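Local coordinates for protein putative hydantoin racemase (Klebsiella pneumoniae subsp. pneumoniae, PDB 3QVL) that racemises allantoin and, by inference from its relatives, probably interconverts the D and L forms of other 5-monosubstituted hydantoins, at residues A98-T110 and A125-H137. Residues are numbered along the deposited sequence; the frame is centred on the assembly and turned at random.
Sequences AEAAMHMATMVAT and ARHLLHQYGFHQH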
loop_
_atom_site.group_PDB
_atom_site.type_symbol
_atom_site.label_atom_id
_atom_site.label_comp_id
_atom_site.label_asym_id
_atom_site.label_seq_id
_atom_site.Cartn_x
_atom_site.Cartn_y
_atom_site.Cartn_z
ATOM N N ALA A 98 -20.710 -8.408 -4.203
ATOM C CA ALA A 98 -19.254 -8.535 -4.231
ATOM C C ALA A 98 -18.700 -8.256 -2.840
ATOM O O ALA A 98 -17.884 -9.020 -2.323
ATOM C CB ALA A 98 -18.647 -7.588 -5.248
ATOM N N GLU A 99 -19.173 -7.162 -2.246
ATOM C CA GLU A 99 -18.828 -6.768 -0.885
ATOM C C GLU A 99 -19.062 -7.912 0.104
ATOM O O GLU A 99 -18.152 -8.299 0.838
ATOM C CB GLU A 99 -19.646 -5.533 -0.489
ATOM C CG GLU A 99 -19.437 -5.036 0.938
ATOM C CD GLU A 99 -20.438 -3.965 1.337
ATOM O OE1 GLU A 99 -21.591 -3.998 0.852
ATOM O OE2 GLU A 99 -20.074 -3.085 2.144
ATOM N N ALA A 100 -20.278 -8.454 0.097
ATOM C CA ALA A 100 -20.672 -9.511 1.028
ATOM C C ALA A 100 -19.881 -10.805 0.839
ATOM O O ALA A 100 -19.460 -11.419 1.819
ATOM C CB ALA A 100 -22.160 -9.778 0.922
ATOM N N ALA A 101 -19.680 -11.206 -0.417
ATOM C CA ALA A 101 -18.943 -12.432 -0.736
ATOM C C ALA A 101 -17.483 -12.355 -0.295
ATOM O O ALA A 101 -16.947 -13.318 0.257
ATOM C CB ALA A 101 -19.034 -12.745 -2.222
ATOM N N MET A 102 -16.853 -11.207 -0.540
ATOM C CA MET A 102 -15.469 -10.967 -0.132
ATOM C C MET A 102 -15.334 -10.939 1.389
ATOM O O MET A 102 -14.393 -11.512 1.941
ATOM C CB MET A 102 -14.942 -9.660 -0.731
ATOM C CG MET A 102 -14.734 -9.689 -2.237
ATOM S SD MET A 102 -14.336 -8.054 -2.883
ATOM C CE MET A 102 -14.371 -8.367 -4.646
ATOM N N HIS A 103 -16.279 -10.271 2.054
ATOM C CA HIS A 103 -16.325 -10.212 3.517
ATOM C C HIS A 103 -16.416 -11.607 4.138
ATOM O O HIS A 103 -15.683 -11.916 5.082
ATOM C CB HIS A 103 -17.496 -9.343 3.992
ATOM C CG HIS A 103 -17.177 -7.881 4.070
ATOM N ND1 HIS A 103 -17.071 -7.078 2.954
ATOM C CD2 HIS A 103 -16.959 -7.072 5.134
ATOM C CE1 HIS A 103 -16.789 -5.843 3.327
ATOM N NE2 HIS A 103 -16.713 -5.813 4.645
ATOM N N MET A 104 -17.306 -12.441 3.599
ATOM C CA MET A 104 -17.485 -13.815 4.077
ATOM C C MET A 104 -16.254 -14.679 3.830
ATOM O O MET A 104 -15.902 -15.516 4.664
ATOM C CB MET A 104 -18.711 -14.473 3.431
ATOM C CG MET A 104 -20.063 -13.872 3.810
ATOM S SD MET A 104 -20.484 -13.955 5.561
ATOM C CE MET A 104 -19.811 -12.402 6.144
ATOM N N ALA A 105 -15.608 -14.468 2.684
ATOM C CA ALA A 105 -14.431 -15.242 2.288
ATOM C C ALA A 105 -13.273 -15.106 3.270
ATOM O O ALA A 105 -12.578 -16.083 3.554
ATOM C CB ALA A 105 -13.987 -14.854 0.887
ATOM N N THR A 106 -13.081 -13.897 3.795
ATOM C CA THR A 106 -11.996 -13.620 4.737
ATOM C C THR A 106 -12.260 -14.221 6.121
ATOM O O THR A 106 -11.352 -14.304 6.953
ATOM C CB THR A 106 -11.729 -12.103 4.880
ATOM O OG1 THR A 106 -12.891 -11.455 5.410
ATOM C CG2 THR A 106 -11.366 -11.482 3.532
ATOM N N MET A 107 -13.502 -14.638 6.356
ATOM C CA MET A 107 -13.899 -15.228 7.633
ATOM C C MET A 107 -13.738 -16.751 7.663
ATOM O O MET A 107 -13.770 -17.360 8.735
ATOM C CB MET A 107 -15.344 -14.848 7.968
ATOM C CG MET A 107 -15.556 -13.365 8.224
ATOM S SD MET A 107 -17.274 -12.979 8.600
ATOM C CE MET A 107 -17.208 -11.191 8.663
ATOM N N VAL A 108 -13.564 -17.358 6.490
ATOM C CA VAL A 108 -13.467 -18.820 6.380
ATOM C C VAL A 108 -12.186 -19.316 5.699
ATOM O O VAL A 108 -11.930 -20.522 5.646
ATOM C CB VAL A 108 -14.715 -19.440 5.682
ATOM C CG1 VAL A 108 -15.940 -19.351 6.586
ATOM C CG2 VAL A 108 -14.979 -18.777 4.330
ATOM N N ALA A 109 -11.391 -18.382 5.178
ATOM C CA ALA A 109 -10.133 -18.704 4.507
ATOM C C ALA A 109 -9.141 -17.550 4.617
ATOM O O ALA A 109 -9.539 -16.398 4.806
ATOM C CB ALA A 109 -10.382 -19.050 3.041
ATOM N N THR A 110 -7.852 -17.864 4.502
ATOM C CA THR A 110 -6.812 -16.836 4.506
ATOM C C THR A 110 -6.852 -16.038 3.206
ATOM O O THR A 110 -6.775 -14.808 3.221
ATOM C CB THR A 110 -5.402 -17.431 4.702
ATOM O OG1 THR A 110 -5.154 -18.425 3.700
ATOM C CG2 THR A 110 -5.266 -18.051 6.087
ATOM N N ALA A 125 -13.690 -5.924 -10.824
ATOM C CA ALA A 125 -13.478 -6.710 -9.610
ATOM C C ALA A 125 -12.173 -6.329 -8.906
ATOM O O ALA A 125 -12.118 -6.293 -7.675
ATOM C CB ALA A 125 -13.506 -8.197 -9.926
ATOM N N ARG A 126 -11.135 -6.039 -9.693
ATOM C CA ARG A 126 -9.847 -5.573 -9.165
ATOM C C ARG A 126 -9.994 -4.253 -8.415
ATOM O O ARG A 126 -9.434 -4.083 -7.331
ATOM C CB ARG A 126 -8.820 -5.402 -10.288
ATOM C CG ARG A 126 -8.293 -6.694 -10.877
ATOM C CD ARG A 126 -7.214 -6.410 -11.914
ATOM N NE ARG A 126 -7.137 -7.467 -12.920
ATOM C CZ ARG A 126 -6.388 -8.561 -12.816
ATOM N NH1 ARG A 126 -6.396 -9.459 -13.792
ATOM N NH2 ARG A 126 -5.630 -8.763 -11.745
ATOM N N HIS A 127 -10.748 -3.327 -9.007
ATOM C CA HIS A 127 -11.011 -2.021 -8.407
ATOM C C HIS A 127 -11.750 -2.151 -7.076
ATOM O O HIS A 127 -11.431 -1.448 -6.115
ATOM C CB HIS A 127 -11.805 -1.135 -9.370
ATOM N N LEU A 128 -12.728 -3.056 -7.027
ATOM C CA LEU A 128 -13.499 -3.306 -5.806
ATOM C C LEU A 128 -12.651 -3.928 -4.699
ATOM O O LEU A 128 -12.830 -3.602 -3.525
ATOM C CB LEU A 128 -14.722 -4.182 -6.092
ATOM C CG LEU A 128 -15.902 -3.575 -6.857
ATOM C CD1 LEU A 128 -17.037 -4.579 -6.901
ATOM C CD2 LEU A 128 -16.380 -2.262 -6.242
ATOM N N LEU A 129 -11.738 -4.820 -5.079
ATOM C CA LEU A 129 -10.787 -5.409 -4.135
ATOM C C LEU A 129 -9.969 -4.327 -3.434
ATOM O O LEU A 129 -9.796 -4.362 -2.215
ATOM C CB LEU A 129 -9.855 -6.398 -4.840
ATOM C CG LEU A 129 -10.398 -7.782 -5.200
ATOM C CD1 LEU A 129 -9.447 -8.477 -6.156
ATOM C CD2 LEU A 129 -10.630 -8.634 -3.956
ATOM N N HIS A 130 -9.482 -3.364 -4.215
ATOM C CA HIS A 130 -8.723 -2.234 -3.683
ATOM C C HIS A 130 -9.595 -1.303 -2.842
ATOM O O HIS A 130 -9.186 -0.876 -1.760
ATOM C CB HIS A 130 -8.047 -1.455 -4.814
ATOM C CG HIS A 130 -6.848 -2.142 -5.388
ATOM N ND1 HIS A 130 -5.675 -2.303 -4.683
ATOM C CD2 HIS A 130 -6.637 -2.704 -6.602
ATOM C CE1 HIS A 130 -4.795 -2.938 -5.435
ATOM N NE2 HIS A 130 -5.353 -3.192 -6.605
ATOM N N GLN A 131 -10.792 -1.002 -3.344
ATOM C CA GLN A 131 -11.735 -0.122 -2.654
ATOM C C GLN A 131 -12.175 -0.687 -1.303
ATOM O O GLN A 131 -12.231 0.043 -0.312
ATOM C CB GLN A 131 -12.957 0.157 -3.534
ATOM N N TYR A 132 -12.475 -1.984 -1.269
ATOM C CA TYR A 132 -12.931 -2.642 -0.042
ATOM C C TYR A 132 -11.774 -3.051 0.872
ATOM O O TYR A 132 -11.980 -3.328 2.056
ATOM C CB TYR A 132 -13.810 -3.858 -0.360
ATOM C CG TYR A 132 -15.072 -3.555 -1.147
ATOM C CD1 TYR A 132 -15.720 -2.322 -1.034
ATOM C CD2 TYR A 132 -15.634 -4.518 -1.985
ATOM C CE1 TYR A 132 -16.882 -2.050 -1.754
ATOM C CE2 TYR A 132 -16.796 -4.257 -2.706
ATOM C CZ TYR A 132 -17.413 -3.023 -2.585
ATOM O OH TYR A 132 -18.562 -2.762 -3.295
ATOM N N GLY A 133 -10.566 -3.094 0.311
ATOM C CA GLY A 133 -9.353 -3.401 1.068
ATOM C C GLY A 133 -9.026 -4.879 1.179
ATOM O O GLY A 133 -8.369 -5.301 2.133
ATOM N N PHE A 134 -9.470 -5.664 0.199
ATOM C CA PHE A 134 -9.265 -7.115 0.215
ATOM C C PHE A 134 -8.256 -7.615 -0.822
ATOM O O PHE A 134 -8.177 -8.819 -1.082
ATOM C CB PHE A 134 -10.599 -7.856 0.045
ATOM C CG PHE A 134 -11.588 -7.607 1.152
ATOM C CD1 PHE A 134 -11.253 -7.864 2.481
ATOM C CD2 PHE A 134 -12.863 -7.135 0.862
ATOM C CE1 PHE A 134 -12.171 -7.637 3.504
ATOM C CE2 PHE A 134 -13.789 -6.907 1.877
ATOM C CZ PHE A 134 -13.443 -7.159 3.201
ATOM N N HIS A 135 -7.483 -6.696 -1.402
ATOM C CA HIS A 135 -6.515 -7.043 -2.448
ATOM C C HIS A 135 -5.507 -8.103 -2.006
ATOM O O HIS A 135 -5.203 -9.026 -2.764
ATOM C CB HIS A 135 -5.785 -5.797 -2.964
ATOM C CG HIS A 135 -4.778 -6.092 -4.033
ATOM N ND1 HIS A 135 -3.422 -6.131 -3.790
ATOM C CD2 HIS A 135 -4.932 -6.380 -5.348
ATOM C CE1 HIS A 135 -2.784 -6.422 -4.910
ATOM N NE2 HIS A 135 -3.677 -6.578 -5.870
ATOM N N GLN A 136 -5.003 -7.969 -0.779
ATOM C CA GLN A 136 -4.044 -8.923 -0.219
ATOM C C GLN A 136 -4.680 -10.281 0.086
ATOM O O GLN A 136 -3.988 -11.301 0.129
ATOM C CB GLN A 136 -3.388 -8.349 1.040
ATOM N N HIS A 137 -5.997 -10.286 0.291
ATOM C CA HIS A 137 -6.742 -11.512 0.582
ATOM C C HIS A 137 -7.168 -12.273 -0.674
ATOM O O HIS A 137 -7.668 -13.395 -0.582
ATOM C CB HIS A 137 -7.965 -11.203 1.449
ATOM C CG HIS A 137 -7.627 -10.844 2.862
ATOM N ND1 HIS A 137 -7.156 -9.600 3.219
ATOM C CD2 HIS A 137 -7.696 -11.564 4.007
ATOM C CE1 HIS A 137 -6.946 -9.570 4.523
ATOM N NE2 HIS A 137 -7.266 -10.748 5.025
#
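Met102 reaches from helix 97-108 into the tight part of this contact. CG stands anti to the carbonyl carbon (chi1 -69°) and the chain runs on extended, carrying the thioether between two rings and a leucine. Met102 SD sits at the edge of the Tyr132 ring, 3.9 Å from Tyr132 CD2, a Met-aromatic contact. Met102 CE ends 3.8 Å from Leu129 CD2. Nearer the backbone, Met102 CB packs 3.6 Å from Phe134 CD2. Phe134 then turns its edge onto His103, a T-shaped pair with planes at 83° and Phe134 CZ over the centre of the imidazole. His103 ND1 donates to Glu99 O at 2.7 Å, which fixes that ring's rotation; its NE2 hydrogen-bonds Thr106 of the second subunit. Tyr132 lies against the backbone of Glu99, its OH bonded to Asp80, which also takes the N-H groups of Ala98 and Glu99.

Toward Thr110 the fit is looser. His137, partly exposed, meets Thr106 chiefly through its ring, His137 CD2 coming to 3.7 Å from Thr106 CG2, and approaches Thr110 O; no hydrogen bond links the two segments anywhere.

Gly133, with positive phi, ends helix 122-132 in a Schellman motif that swings Phe134 back onto helix 97-108, joining the two parallel-sheet halves of the Asp/Glu/hydantoin racemase fold.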